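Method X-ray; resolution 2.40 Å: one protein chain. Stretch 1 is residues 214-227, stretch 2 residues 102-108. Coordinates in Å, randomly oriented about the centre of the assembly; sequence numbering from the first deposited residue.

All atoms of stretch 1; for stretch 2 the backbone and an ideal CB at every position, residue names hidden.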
# COMPACT_ATOMS: atom_id res chain seq x y z
N ALA B 214 23.74 -6.40 4.65
CA ALA B 214 22.69 -5.54 5.14
C ALA B 214 21.61 -5.37 4.05
O ALA B 214 20.43 -5.40 4.35
CB ALA B 214 23.27 -4.18 5.62
N VAL B 215 22.03 -5.25 2.78
CA VAL B 215 21.11 -5.15 1.65
C VAL B 215 20.22 -6.41 1.61
O VAL B 215 18.97 -6.33 1.61
CB VAL B 215 21.84 -4.91 0.30
CG1 VAL B 215 20.94 -5.30 -0.90
CG2 VAL B 215 22.32 -3.48 0.16
N ARG B 216 20.87 -7.57 1.64
CA ARG B 216 20.15 -8.83 1.64
C ARG B 216 19.12 -8.93 2.75
O ARG B 216 18.00 -9.36 2.50
CB ARG B 216 21.12 -10.02 1.67
CG ARG B 216 21.86 -10.22 0.31
CD ARG B 216 22.49 -11.62 0.12
NE ARG B 216 23.83 -11.75 0.70
CZ ARG B 216 24.98 -11.53 0.05
NH1 ARG B 216 26.14 -11.67 0.69
NH2 ARG B 216 24.98 -11.15 -1.22
N ALA B 217 19.49 -8.54 3.97
CA ALA B 217 18.57 -8.62 5.10
C ALA B 217 17.44 -7.58 4.98
O ALA B 217 16.32 -7.82 5.39
CB ALA B 217 19.32 -8.45 6.37
N ALA B 218 17.74 -6.42 4.39
CA ALA B 218 16.68 -5.47 4.09
C ALA B 218 15.62 -6.09 3.16
O ALA B 218 14.40 -6.02 3.48
CB ALA B 218 17.26 -4.18 3.52
N LEU B 219 16.08 -6.72 2.05
CA LEU B 219 15.16 -7.31 1.04
C LEU B 219 14.32 -8.37 1.67
O LEU B 219 13.10 -8.44 1.43
CB LEU B 219 15.89 -7.91 -0.15
CG LEU B 219 16.31 -6.89 -1.19
CD1 LEU B 219 17.29 -7.51 -2.14
CD2 LEU B 219 15.11 -6.31 -1.95
N GLN B 220 14.98 -9.20 2.47
CA GLN B 220 14.30 -10.30 3.16
C GLN B 220 13.22 -9.78 4.12
O GLN B 220 12.11 -10.33 4.14
CB GLN B 220 15.29 -11.24 3.87
CG GLN B 220 14.68 -12.56 4.31
CD GLN B 220 14.32 -13.43 3.11
OE1 GLN B 220 14.86 -13.25 2.01
NE2 GLN B 220 13.39 -14.36 3.32
N SER B 221 13.48 -8.70 4.87
CA SER B 221 12.37 -8.13 5.67
C SER B 221 11.21 -7.60 4.83
O SER B 221 10.04 -7.81 5.15
CB SER B 221 12.85 -7.00 6.57
OG SER B 221 13.74 -7.55 7.49
N ALA B 222 11.54 -6.92 3.74
CA ALA B 222 10.52 -6.27 2.90
C ALA B 222 9.64 -7.33 2.24
O ALA B 222 8.40 -7.20 2.23
CB ALA B 222 11.19 -5.36 1.87
N PHE B 223 10.28 -8.40 1.77
CA PHE B 223 9.60 -9.49 1.09
C PHE B 223 8.53 -10.19 1.93
O PHE B 223 7.80 -11.00 1.40
CB PHE B 223 10.60 -10.52 0.55
CG PHE B 223 11.30 -10.11 -0.74
CD1 PHE B 223 10.62 -9.50 -1.77
CD2 PHE B 223 12.63 -10.41 -0.94
CE1 PHE B 223 11.26 -9.14 -2.95
CE2 PHE B 223 13.28 -10.06 -2.11
CZ PHE B 223 12.59 -9.40 -3.12
N GLN B 224 8.42 -9.86 3.22
CA GLN B 224 7.33 -10.41 4.06
C GLN B 224 5.91 -9.97 3.67
O GLN B 224 5.53 -8.80 3.80
CB GLN B 224 7.55 -10.07 5.52
CG GLN B 224 8.83 -10.64 6.05
CD GLN B 224 9.10 -12.04 5.52
OE1 GLN B 224 9.73 -12.21 4.48
NE2 GLN B 224 8.61 -13.05 6.24
N GLY B 225 5.13 -10.93 3.19
CA GLY B 225 3.74 -10.69 2.84
C GLY B 225 3.56 -9.69 1.73
O GLY B 225 2.48 -9.13 1.57
N ARG B 226 4.61 -9.47 0.95
CA ARG B 226 4.56 -8.49 -0.13
C ARG B 226 3.40 -8.73 -1.09
O ARG B 226 2.70 -7.79 -1.49
CB ARG B 226 5.89 -8.49 -0.88
CG ARG B 226 5.97 -7.47 -1.98
CD ARG B 226 7.01 -7.86 -3.00
NE ARG B 226 7.21 -6.82 -3.99
CZ ARG B 226 8.04 -6.92 -5.02
NH1 ARG B 226 8.76 -8.01 -5.18
NH2 ARG B 226 8.16 -5.92 -5.88
N ASP B 227 3.18 -9.98 -1.47
CA ASP B 227 2.16 -10.32 -2.44
C ASP B 227 0.91 -10.90 -1.81
O ASP B 227 0.05 -11.42 -2.51
CB ASP B 227 2.73 -11.29 -3.47
CG ASP B 227 4.12 -10.90 -3.94
OD1 ASP B 227 4.30 -9.72 -4.30
OD2 ASP B 227 5.02 -11.76 -3.93
N UNK B 102 12.30 -20.64 -6.35
CA UNK B 102 12.69 -19.69 -5.31
C UNK B 102 12.69 -18.24 -5.78
O UNK B 102 12.90 -17.94 -6.94
CB UNK B 102 14.08 -20.05 -4.78
N UNK B 103 12.50 -17.35 -4.82
CA UNK B 103 12.46 -15.93 -5.07
C UNK B 103 13.91 -15.44 -5.07
O UNK B 103 14.78 -16.03 -4.38
CB UNK B 103 11.61 -15.20 -4.03
N UNK B 104 14.18 -14.39 -5.84
CA UNK B 104 15.49 -13.76 -5.75
C UNK B 104 15.73 -13.29 -4.32
O UNK B 104 14.82 -13.20 -3.49
CB UNK B 104 15.60 -12.59 -6.73
N UNK B 105 16.97 -12.98 -4.02
CA UNK B 105 17.27 -12.50 -2.69
C UNK B 105 18.29 -11.36 -2.76
O UNK B 105 18.78 -10.94 -1.74
CB UNK B 105 17.79 -13.64 -1.81
N UNK B 106 18.62 -10.93 -3.97
CA UNK B 106 19.50 -9.79 -4.20
C UNK B 106 18.77 -8.77 -5.09
O UNK B 106 17.72 -9.08 -5.63
CB UNK B 106 20.82 -10.24 -4.84
N UNK B 107 19.30 -7.55 -5.18
CA UNK B 107 18.54 -6.45 -5.77
C UNK B 107 18.44 -6.49 -7.27
O UNK B 107 19.35 -6.95 -7.91
CB UNK B 107 19.16 -5.12 -5.36
N UNK B 108 17.35 -6.00 -7.83
CA UNK B 108 17.24 -5.91 -9.27
C UNK B 108 16.77 -4.53 -9.67
O UNK B 108 15.84 -3.98 -9.08
CB UNK B 108 16.29 -6.98 -9.81

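Position 102 lies out of reach of stretch 1, and many residues would fit. The deposited residue is Pro-102, preceded by a cis peptide bond.

Position 103 points its CA-to-CB bond toward stretch 1. Nothing lies close to the ideal CB, so a short side chain would leave the ring of Phe-223 uncovered from here. A long side chain suits the gap, whether aliphatic, aromatic or with a long methylene stem. The deposited residue is Arg-103. Its CD sits over one face of the Phe-223 ring, 3.7 Å from the centroid, in a CH-pi contact. The guanidinium lies with one face over Phe-223 CB. Arg-103 NH1 comes 3.4 Å from Gln-220 NE2, but both are donors and no hydrogen bond forms.

Position 104 directs CA-to-CB sideways, again with open space around the ideal CB. Only a long side chain could reach back to Leu-219 and Phe-223; Met, Lys or Arg are plausible. A long side chain could come near Arg-226, where a positive charge would gain nothing. The deposited residue is Arg-104. Phe-223 CZ lies over one face of its guanidinium, 3.9 Å from Arg-104 NH2. Arg-104 NH2 is also 4.4 Å from Arg-226 NH1, a close pair of like charges. Arg-104 NH1 donates to the backbone O of position 106 at 2.9 Å, which ties the side chain to its own loop.

Position 105 also points sideways. Its ideal CB is 4.8 Å from Gln-220 OE1 and 5.5 Å from Arg-216 CD. A small or polar residue would suit. The deposited residue is Ser-105. Its backbone makes the closer approach: Ser-105 O is 3.8 Å from Leu-219 CD1. Water 1 lies 2.8 Å from both Ser-105 O and Arg-216 O and can donate to either.

Position 106 points away, but its ideal CB is 5.2 Å from Leu-219 CD1 and 5.3 Å from Arg-216 CG. A long side chain could pass the Arg-216 guanidinium, and an acid would also suit it. The deposited residue is Lys-106. Its CD comes 3.9 Å from Arg-216 NH2, at the guanidinium edge. Leu-219 CD1 packs on the backbone, 3.5 Å from Lys-106 C.

Position 107 has its ideal CB 4.4 Å from Leu-219 CD1 and 4.8 Å from Val-215 CG1. This apolar surface favours Val, Ile, Leu or Pro, and phi -75° permits proline. The deposited residue is Pro-107. Its CG is 3.4 Å from Val-215 CG1, and its CD is 3.8 Å from Leu-219 CD1.

Position 108 makes no contact, and its extended backbone suits many residues. The deposited residue is Leu-108.

Stretch 2, residues 102-108: PRRSKPL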
# COMPACT_ATOMS: atom_id res chain seq x y z
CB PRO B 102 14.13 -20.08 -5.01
CG PRO B 102 14.64 -20.67 -6.35
CD PRO B 102 13.45 -21.10 -7.15
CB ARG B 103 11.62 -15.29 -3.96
CG ARG B 103 11.84 -13.81 -3.72
CD ARG B 103 11.80 -13.49 -2.21
NE ARG B 103 10.51 -13.76 -1.57
CZ ARG B 103 10.33 -13.94 -0.26
NH1 ARG B 103 11.37 -13.91 0.58
NH2 ARG B 103 9.10 -14.16 0.21
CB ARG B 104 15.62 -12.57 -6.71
CG ARG B 104 14.72 -11.38 -6.38
CD ARG B 104 14.82 -10.27 -7.47
NE ARG B 104 13.76 -9.29 -7.24
CZ ARG B 104 13.92 -8.17 -6.53
NH1 ARG B 104 15.12 -7.89 -6.01
NH2 ARG B 104 12.90 -7.32 -6.35
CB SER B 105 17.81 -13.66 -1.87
OG SER B 105 18.98 -14.17 -2.47
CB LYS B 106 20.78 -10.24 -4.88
CG LYS B 106 21.60 -11.15 -4.02
CD LYS B 106 23.04 -11.22 -4.56
CE LYS B 106 23.28 -12.41 -5.46
NZ LYS B 106 24.63 -12.24 -6.08
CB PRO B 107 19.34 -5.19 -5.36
CG PRO B 107 20.04 -5.62 -4.13
CD PRO B 107 20.41 -7.06 -4.35
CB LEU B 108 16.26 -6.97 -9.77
CG LEU B 108 15.85 -6.91 -11.24
CD1 LEU B 108 17.00 -7.30 -12.07
CD2 LEU B 108 14.77 -7.92 -11.38
O HOH W 1 17.45 -11.43 0.67
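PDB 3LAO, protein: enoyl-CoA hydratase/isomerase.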